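Long-range contacts in exosome complex component Rrp42 (Pyrococcus abyssi, PDB 2PO1), which probably serves as a non-catalytic component of the archaeal exosome, an RNA-degrading complex, and helps to structure the active site of its Rrp41 partner: residues 51-56 with 161-166; 193-198 with 263-268; 224-229 with 255-260. All blocks are in the same frame, centred on the assembly; numbering follows the deposited sequence.

Contact 1 of 3, residues 51-56 with 161-166; sequences GSALVK and IAALLN
Ala53 and Ala163 meet in a buried strand-on-helix contact: the side of helix 152-166 that carries Ala162 and Ala163 lies against strand 51-57, the second strand of the five-stranded mixed sheet. The axes of 51-56 and 161-166 approach to 5.7 Å and run at 143° to each other. So close an approach depends on the small groups at the interface. Ala53 CB points at the helix and sits 3.7 Å from Ala162 CB, while Ala163 CB comes down on the strand backbone, 3.6 Å from Ser52 C. At Gly51 there is no place for a side chain: a beta carbon modelled there would fall 2.4 Å from Ala163 O, a clash, whereas the actual CA lies 3.7 Å from that oxygen.

One polar bond joins the segments. Ser52 N donates to Asn166 OD1 at 3.0 Å with an N-H...O angle of 152°, and the donor lies in the plane of the side-chain amide, on a lone pair of OD1. Asn166 CG is anti to its own backbone N (chi1 178°), which puts CG 3.7 Å from Ser52 O, and OD1 beyond it meets Ser52 N. The same oxygen approaches Gly51 CA at 3.4 Å. The hydroxyl of Ser52 takes no share in this bond; its side chain leaves the strand on the face turned from the helix, where OG is hydrogen-bonded to Ile46 N.

Around this pair, Ala162 also touches Ile41 and Val43 of strand 39-43, and Ala163 touches Val64 and Ile66 of strand 60-71, which shows the helix lying across three neighbouring strands. This is the helix-on-sheet layer of the first RNase PH domain, which has the ribosomal protein S5 domain 2-like fold.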
loop_
_atom_site.group_PDB
_atom_site.type_symbol
_atom_site.label_atom_id
_atom_site.label_comp_id
_atom_site.label_asym_id
_atom_site.label_seq_id
_atom_site.Cartn_x
_atom_site.Cartn_y
_atom_site.Cartn_z
ATOM N N GLY C 51 26.367 5.647 13.307
ATOM C CA GLY C 51 26.302 5.436 14.744
ATOM C C GLY C 51 25.374 4.295 15.020
ATOM O O GLY C 51 24.525 3.957 14.196
ATOM N N SER C 52 25.501 3.724 16.196
ATOM C CA SER C 52 24.618 2.632 16.584
ATOM C C SER C 52 24.646 2.397 18.071
ATOM O O SER C 52 25.563 2.832 18.751
ATOM C CB SER C 52 24.948 1.362 15.804
ATOM O OG SER C 52 26.268 0.964 15.997
ATOM N N ALA C 53 23.620 1.754 18.615
ATOM C CA ALA C 53 23.654 1.459 20.036
ATOM C C ALA C 53 22.767 0.240 20.147
ATOM O O ALA C 53 21.666 0.154 19.520
ATOM C CB ALA C 53 23.062 2.646 20.891
ATOM N N LEU C 54 23.287 -0.744 20.847
ATOM C CA LEU C 54 22.475 -1.881 21.284
ATOM C C LEU C 54 22.155 -1.579 22.755
ATOM O O LEU C 54 23.097 -1.398 23.553
ATOM C CB LEU C 54 23.284 -3.177 21.171
ATOM C CG LEU C 54 22.500 -4.410 21.612
ATOM C CD1 LEU C 54 21.309 -4.705 20.709
ATOM C CD2 LEU C 54 23.376 -5.543 21.562
ATOM N N VAL C 55 20.861 -1.474 23.090
ATOM C CA VAL C 55 20.429 -1.291 24.475
ATOM C C VAL C 55 19.620 -2.477 24.959
ATOM O O VAL C 55 18.789 -2.964 24.243
ATOM C CB VAL C 55 19.669 0.024 24.671
ATOM C CG1 VAL C 55 19.107 0.140 26.068
ATOM C CG2 VAL C 55 20.655 1.184 24.461
ATOM N N LYS C 56 19.936 -2.974 26.159
ATOM C CA LYS C 56 19.168 -4.029 26.811
ATOM C C LYS C 56 18.673 -3.473 28.114
ATOM O O LYS C 56 19.495 -2.998 28.907
ATOM C CB LYS C 56 20.056 -5.256 27.062
ATOM C CG LYS C 56 20.711 -5.766 25.781
ATOM C CD LYS C 56 21.411 -7.111 25.992
ATOM C CE LYS C 56 22.444 -7.333 24.898
ATOM N NZ LYS C 56 23.477 -8.378 25.281
ATOM N N ILE C 161 19.565 8.030 21.608
ATOM C CA ILE C 161 20.479 9.079 21.936
ATOM C C ILE C 161 21.902 8.522 22.051
ATOM O O ILE C 161 22.888 9.224 21.743
ATOM C CB ILE C 161 20.054 9.894 23.202
ATOM C CG1 ILE C 161 20.894 11.182 23.297
ATOM C CG2 ILE C 161 20.137 9.064 24.425
ATOM C CD1 ILE C 161 20.449 12.193 22.160
ATOM N N ALA C 162 22.027 7.282 22.493
ATOM C CA ALA C 162 23.377 6.721 22.591
ATOM C C ALA C 162 23.929 6.531 21.184
ATOM O O ALA C 162 25.117 6.711 20.948
ATOM C CB ALA C 162 23.381 5.392 23.397
ATOM N N ALA C 163 23.080 6.176 20.222
ATOM C CA ALA C 163 23.570 5.932 18.864
ATOM C C ALA C 163 23.988 7.294 18.254
ATOM O O ALA C 163 25.037 7.428 17.620
ATOM C CB ALA C 163 22.496 5.250 18.038
ATOM N N LEU C 164 23.203 8.342 18.522
ATOM C CA LEU C 164 23.512 9.706 18.016
ATOM C C LEU C 164 24.823 10.231 18.602
ATOM O O LEU C 164 25.657 10.864 17.909
ATOM C CB LEU C 164 22.336 10.614 18.377
ATOM C CG LEU C 164 21.131 10.426 17.489
ATOM C CD1 LEU C 164 20.031 11.192 18.133
ATOM C CD2 LEU C 164 21.442 11.060 16.132
ATOM N N LEU C 165 25.027 9.956 19.883
ATOM C CA LEU C 165 26.285 10.307 20.531
ATOM C C LEU C 165 27.420 9.510 19.944
ATOM O O LEU C 165 28.498 9.996 19.858
ATOM C CB LEU C 165 26.244 10.060 22.028
ATOM C CG LEU C 165 25.341 11.059 22.761
ATOM C CD1 LEU C 165 24.968 10.458 24.110
ATOM C CD2 LEU C 165 26.017 12.437 22.862
ATOM N N ASN C 166 27.144 8.279 19.532
ATOM C CA ASN C 166 28.155 7.418 18.907
ATOM C C ASN C 166 28.476 7.760 17.456
ATOM O O ASN C 166 29.475 7.275 16.886
ATOM C CB ASN C 166 27.628 5.978 18.918
ATOM C CG ASN C 166 28.565 5.014 18.270
ATOM O OD1 ASN C 166 28.202 4.366 17.344
ATOM N ND2 ASN C 166 29.789 4.911 18.782
#

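Contact 2 of 3, residues 193-198 with 263-268; sequences EKIPVP and EIRKLI
Arg265 NH1 donates to Ile195 O at 2.7 Å, with an N-H...O angle of 161°, and also makes a weak bond to Thr228 O, so two backbone carbonyls share one guanidinium nitrogen. Ile195 O lies at the edge of the guanidinium, near its plane, although the nitrogen itself is tilted 29° from the plane of the carbonyl. Thr228 O is in turn an acceptor for Val197 N, which places the arginine beside the start of the pairing between strands 197-204 and 222-228. At NH2 the group forms a salt bridge with Glu262, one turn back on the same helix; this carboxylate probably balances the charge and limits rotation of the group.

The aliphatic part of Arg265 is used as well. CG is anti to the backbone N (chi1 -163°), and bends at chi2 and chi3 follow. The chain crosses Ile195 obliquely, with Arg265 CG 3.7 Å from Ile195 CG2.

The rest of the contact is apolar. Val197 divides its two methyls between successive turns of the helix: CG1 lies 3.7 Å from Ile264 CG2, and CG2 lies 3.7 Å from Ile268 CD1. That same Ile268 methyl reaches Ile195 CG2 at 4.1 Å, so it touches both residues of the 193-198 segment that point at the helix.

Ile264 and Ile268 have further neighbours in strand 39-43 (Ile39 and Ile41) and in helix 152-166 (Ile158 and Ile161). Helix 247-275 therefore contacts both large sheets and helix 152-166, an arrangement that belongs to the RNase PH fold, in which helices are held between two beta-sheets.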
loop_
_atom_site.group_PDB
_atom_site.type_symbol
_atom_site.label_atom_id
_atom_site.label_comp_id
_atom_site.label_asym_id
_atom_site.label_seq_id
_atom_site.Cartn_x
_atom_site.Cartn_y
_atom_site.Cartn_z
ATOM N N GLU C 193 23.848 17.792 21.514
ATOM C CA GLU C 193 24.082 18.766 22.555
ATOM C C GLU C 193 23.370 18.514 23.849
ATOM O O GLU C 193 23.728 19.070 24.866
ATOM C CB GLU C 193 23.706 20.098 22.005
ATOM C CG GLU C 193 24.483 20.313 20.766
ATOM C CD GLU C 193 24.313 21.674 20.203
ATOM O OE1 GLU C 193 23.335 22.335 20.577
ATOM O OE2 GLU C 193 25.159 22.061 19.376
ATOM N N LYS C 194 22.385 17.626 23.836
ATOM C CA LYS C 194 21.667 17.312 25.056
ATOM C C LYS C 194 21.510 15.818 25.065
ATOM O O LYS C 194 21.682 15.166 24.025
ATOM C CB LYS C 194 20.331 18.059 25.069
ATOM C CG LYS C 194 20.443 19.366 25.846
ATOM C CD LYS C 194 19.373 20.332 25.433
ATOM C CE LYS C 194 19.949 21.759 25.315
ATOM N NZ LYS C 194 19.485 22.200 23.913
ATOM N N ILE C 195 21.233 15.251 26.237
ATOM C CA ILE C 195 21.018 13.812 26.314
ATOM C C ILE C 195 19.660 13.444 26.920
ATOM O O ILE C 195 19.609 12.944 28.024
ATOM C CB ILE C 195 22.195 13.047 27.009
ATOM C CG1 ILE C 195 23.489 13.349 26.304
ATOM C CG2 ILE C 195 21.976 11.504 26.963
ATOM C CD1 ILE C 195 24.675 13.229 27.217
ATOM N N PRO C 196 18.569 13.654 26.167
ATOM C CA PRO C 196 17.249 13.310 26.650
ATOM C C PRO C 196 17.126 11.802 26.792
ATOM O O PRO C 196 17.632 11.049 25.943
ATOM C CB PRO C 196 16.332 13.811 25.524
ATOM C CG PRO C 196 17.174 13.732 24.308
ATOM C CD PRO C 196 18.506 14.174 24.786
ATOM N N VAL C 197 16.480 11.381 27.878
ATOM C CA VAL C 197 16.350 9.980 28.253
ATOM C C VAL C 197 14.891 9.835 28.622
ATOM O O VAL C 197 14.406 10.596 29.455
ATOM C CB VAL C 197 17.274 9.664 29.471
ATOM C CG1 VAL C 197 16.929 8.331 30.079
ATOM C CG2 VAL C 197 18.725 9.654 29.037
ATOM N N PRO C 198 14.152 8.918 27.953
ATOM C CA PRO C 198 12.778 8.783 28.456
ATOM C C PRO C 198 12.816 7.907 29.670
ATOM O O PRO C 198 13.583 6.914 29.716
ATOM C CB PRO C 198 12.016 8.066 27.333
ATOM C CG PRO C 198 12.991 7.824 26.243
ATOM C CD PRO C 198 14.405 8.008 26.816
ATOM N N GLU C 263 20.696 8.879 36.139
ATOM C CA GLU C 263 21.425 7.636 36.394
ATOM C C GLU C 263 21.681 6.937 35.038
ATOM O O GLU C 263 22.723 6.338 34.819
ATOM C CB GLU C 263 20.572 6.739 37.294
ATOM C CG GLU C 263 20.373 7.278 38.738
ATOM C CD GLU C 263 19.478 6.352 39.564
ATOM O OE1 GLU C 263 18.772 5.556 38.965
ATOM O OE2 GLU C 263 19.459 6.442 40.797
ATOM N N ILE C 264 20.715 7.045 34.130
ATOM C CA ILE C 264 20.836 6.448 32.805
ATOM C C ILE C 264 21.816 7.222 31.915
ATOM O O ILE C 264 22.634 6.605 31.192
ATOM C CB ILE C 264 19.456 6.319 32.167
ATOM C CG1 ILE C 264 18.623 5.357 33.050
ATOM C CG2 ILE C 264 19.593 5.900 30.725
ATOM C CD1 ILE C 264 17.567 4.709 32.391
ATOM N N ARG C 265 21.752 8.555 31.970
ATOM C CA ARG C 265 22.704 9.385 31.188
ATOM C C ARG C 265 24.144 9.007 31.495
ATOM O O ARG C 265 24.976 8.857 30.580
ATOM C CB ARG C 265 22.481 10.849 31.499
ATOM C CG ARG C 265 23.057 11.871 30.531
ATOM C CD ARG C 265 21.848 12.776 30.145
ATOM N NE ARG C 265 21.208 13.200 31.380
ATOM C CZ ARG C 265 19.904 13.342 31.586
ATOM N NH1 ARG C 265 18.976 13.139 30.650
ATOM N NH2 ARG C 265 19.539 13.687 32.791
ATOM N N LYS C 266 24.457 8.851 32.775
ATOM C CA LYS C 266 25.776 8.358 33.127
ATOM C C LYS C 266 26.169 7.031 32.416
ATOM O O LYS C 266 27.303 6.880 31.982
ATOM C CB LYS C 266 25.907 8.225 34.630
ATOM C CG LYS C 266 25.766 9.532 35.348
ATOM C CD LYS C 266 26.155 9.355 36.827
ATOM C CE LYS C 266 25.663 10.514 37.675
ATOM N NZ LYS C 266 26.170 11.812 37.170
ATOM N N LEU C 267 25.233 6.088 32.287
ATOM C CA LEU C 267 25.524 4.828 31.603
ATOM C C LEU C 267 25.728 5.029 30.106
ATOM O O LEU C 267 26.632 4.446 29.520
ATOM C CB LEU C 267 24.391 3.826 31.805
ATOM C CG LEU C 267 24.254 3.403 33.248
ATOM C CD1 LEU C 267 22.920 2.634 33.505
ATOM C CD2 LEU C 267 25.507 2.596 33.720
ATOM N N ILE C 268 24.858 5.841 29.507
ATOM C CA ILE C 268 25.029 6.276 28.146
ATOM C C ILE C 268 26.380 6.926 27.891
ATOM O O ILE C 268 27.052 6.541 26.959
ATOM C CB ILE C 268 23.912 7.242 27.688
ATOM C CG1 ILE C 268 22.538 6.531 27.717
ATOM C CG2 ILE C 268 24.252 7.795 26.310
ATOM C CD1 ILE C 268 21.322 7.544 27.569
#

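Contact 3 of 3, residues 224-229 with 255-260; sequences ITITTD and ETAFKK
Thr228 and Phe258 form part of the sheet-helix layer in the second half of this RNase PH fold, where the C-terminal helix 247-275 lies over strand 222-228 of an antiparallel four-stranded sheet. The axes of 224-228 and 255-260 approach to 8.0 Å at 53°. The contact rests on carbon packing at two adjacent helix positions, Ala257 and Phe258.

Thr228 lies against one face of the Phe258 ring. Its CG2 stands 3.6 Å from the ring centroid and 12° off the normal, a CH-pi contact over the face, while Thr228 CB lies 3.6 Å from Phe258 CE2. With OG1 between the backbone N and the carbonyl carbon (chi1 62°), CG2 stands anti to the carbonyl carbon and over the ring centre. Ile234 of the neighbouring strand also touches Phe258. An alanine in place of Phe258 would probably leave Thr228 CG2 without its aromatic cover and open a gap between the helix and the strand end.

Just beyond the strand, Asp229 O is 4.2 Å from Phe258 CE2, an oblique approach. The Asp229 carboxylate is engaged with other groups: OD2 is hydrogen-bonded to Thr231 OG1 and His233 N, and OD1 to an aromatic side chain of a neighbouring subunit, so this end of the contact borders an interface of the complex.

Two residues earlier on the strand, Ile226 is on the same face as Thr228. It meets the helix through its branch point: CG2 is 3.7 Å from Ala257 CB, and Ile226 CB presses to 3.4 Å of that methyl, short for two carbons.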
loop_
_atom_site.group_PDB
_atom_site.type_symbol
_atom_site.label_atom_id
_atom_site.label_comp_id
_atom_site.label_asym_id
_atom_site.label_seq_id
_atom_site.Cartn_x
_atom_site.Cartn_y
_atom_site.Cartn_z
ATOM N N ILE C 224 3.131 6.205 31.592
ATOM C CA ILE C 224 3.469 7.584 31.317
ATOM C C ILE C 224 4.947 7.635 31.132
ATOM O O ILE C 224 5.697 6.976 31.854
ATOM C CB ILE C 224 2.992 8.608 32.477
ATOM C CG1 ILE C 224 3.205 10.058 32.007
ATOM C CG2 ILE C 224 3.708 8.332 33.772
ATOM C CD1 ILE C 224 2.474 11.106 32.819
ATOM N N THR C 225 5.355 8.369 30.101
ATOM C CA THR C 225 6.766 8.516 29.800
ATOM C C THR C 225 7.084 9.974 29.935
ATOM O O THR C 225 6.332 10.813 29.435
ATOM C CB THR C 225 7.069 8.086 28.367
ATOM O OG1 THR C 225 6.952 6.661 28.257
ATOM C CG2 THR C 225 8.455 8.526 27.984
ATOM N N ILE C 226 8.132 10.254 30.715
ATOM C CA ILE C 226 8.714 11.584 30.877
ATOM C C ILE C 226 10.130 11.568 30.335
ATOM O O ILE C 226 10.972 10.826 30.831
ATOM C CB ILE C 226 8.867 11.982 32.405
ATOM C CG1 ILE C 226 7.622 11.592 33.223
ATOM C CG2 ILE C 226 9.215 13.429 32.528
ATOM C CD1 ILE C 226 6.341 12.303 32.727
ATOM N N THR C 227 10.410 12.415 29.359
ATOM C CA THR C 227 11.719 12.510 28.792
ATOM C C THR C 227 12.368 13.815 29.180
ATOM O O THR C 227 11.795 14.883 28.968
ATOM C CB THR C 227 11.617 12.474 27.249
ATOM O OG1 THR C 227 10.952 11.285 26.877
ATOM C CG2 THR C 227 13.001 12.541 26.607
ATOM N N THR C 228 13.554 13.736 29.766
ATOM C CA THR C 228 14.188 14.888 30.329
ATOM C C THR C 228 15.645 14.897 29.908
ATOM O O THR C 228 16.212 13.832 29.650
ATOM C CB THR C 228 14.096 14.898 31.869
ATOM O OG1 THR C 228 14.774 13.757 32.375
ATOM C CG2 THR C 228 12.654 14.841 32.298
ATOM N N ASP C 229 16.250 16.090 29.865
ATOM C CA ASP C 229 17.697 16.199 29.585
ATOM C C ASP C 229 18.494 16.637 30.806
ATOM O O ASP C 229 17.902 16.863 31.869
ATOM C CB ASP C 229 17.994 17.118 28.385
ATOM C CG ASP C 229 17.531 18.531 28.598
ATOM O OD1 ASP C 229 17.203 19.162 27.570
ATOM O OD2 ASP C 229 17.496 19.050 29.754
ATOM N N GLU C 255 9.458 14.099 38.537
ATOM C CA GLU C 255 10.561 14.208 39.432
ATOM C C GLU C 255 11.455 12.959 39.438
ATOM O O GLU C 255 12.672 13.043 39.341
ATOM C CB GLU C 255 10.004 14.582 40.796
ATOM C CG GLU C 255 10.938 14.433 41.842
ATOM C CD GLU C 255 10.640 15.400 42.943
ATOM O OE1 GLU C 255 9.607 16.110 42.845
ATOM O OE2 GLU C 255 11.456 15.446 43.893
ATOM N N THR C 256 10.836 11.796 39.527
ATOM C CA THR C 256 11.535 10.534 39.516
ATOM C C THR C 256 12.224 10.263 38.199
ATOM O O THR C 256 13.286 9.706 38.209
ATOM C CB THR C 256 10.530 9.415 39.764
ATOM O OG1 THR C 256 9.833 9.747 40.941
ATOM C CG2 THR C 256 11.220 8.083 39.938
ATOM N N ALA C 257 11.588 10.621 37.073
ATOM C CA ALA C 257 12.182 10.637 35.736
ATOM C C ALA C 257 13.559 11.307 35.683
ATOM O O ALA C 257 14.526 10.714 35.172
ATOM C CB ALA C 257 11.249 11.360 34.786
ATOM N N PHE C 258 13.633 12.533 36.214
ATOM C CA PHE C 258 14.854 13.340 36.185
ATOM C C PHE C 258 15.951 12.624 36.900
ATOM O O PHE C 258 17.115 12.726 36.533
ATOM C CB PHE C 258 14.660 14.652 36.933
ATOM C CG PHE C 258 14.150 15.746 36.070
ATOM C CD1 PHE C 258 12.816 16.105 36.090
ATOM C CD2 PHE C 258 14.990 16.381 35.179
ATOM C CE1 PHE C 258 12.334 17.106 35.247
ATOM C CE2 PHE C 258 14.522 17.376 34.376
ATOM C CZ PHE C 258 13.191 17.744 34.414
ATOM N N LYS C 259 15.563 11.909 37.949
ATOM C CA LYS C 259 16.500 11.192 38.780
ATOM C C LYS C 259 16.963 9.949 38.054
ATOM O O LYS C 259 18.130 9.650 37.975
ATOM C CB LYS C 259 15.823 10.795 40.077
ATOM C CG LYS C 259 16.751 10.108 41.046
ATOM C CD LYS C 259 15.998 9.808 42.337
ATOM C CE LYS C 259 14.761 8.938 42.078
ATOM N NZ LYS C 259 14.004 8.709 43.350
ATOM N N LYS C 260 16.019 9.206 37.501
ATOM C CA LYS C 260 16.370 7.992 36.815
ATOM C C LYS C 260 17.091 8.339 35.499
ATOM O O LYS C 260 18.032 7.637 35.081
ATOM C CB LYS C 260 15.089 7.165 36.580
ATOM C CG LYS C 260 14.492 6.728 37.939
ATOM C CD LYS C 260 15.039 5.366 38.278
ATOM C CE LYS C 260 16.092 5.404 39.235
ATOM N NZ LYS C 260 16.645 4.017 39.469
#

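Overall arrangement
From the N terminus, contact 1 closes first: 51-56 meets 161-166 across 104 intervening residues, tying the first sheet to its helix. Contacts 2 and 3 both come after it, one within the other. From 193-198, whose last residues begin strand 197-204, the chain builds the four-stranded antiparallel sheet, and 224-229 opens contact 3, closed by 255-260; two turns further along helix 247-275, residues 263-268 close contact 2, so contact 3 lies wholly within its span. These two share the helix and neighbouring strands. Contact 2 also touches contact 1, through Ile161 and Leu165 against Ile268, and thus joins the two halves; contacts 1 and 3 remain about 8 Å apart at their nearest atoms.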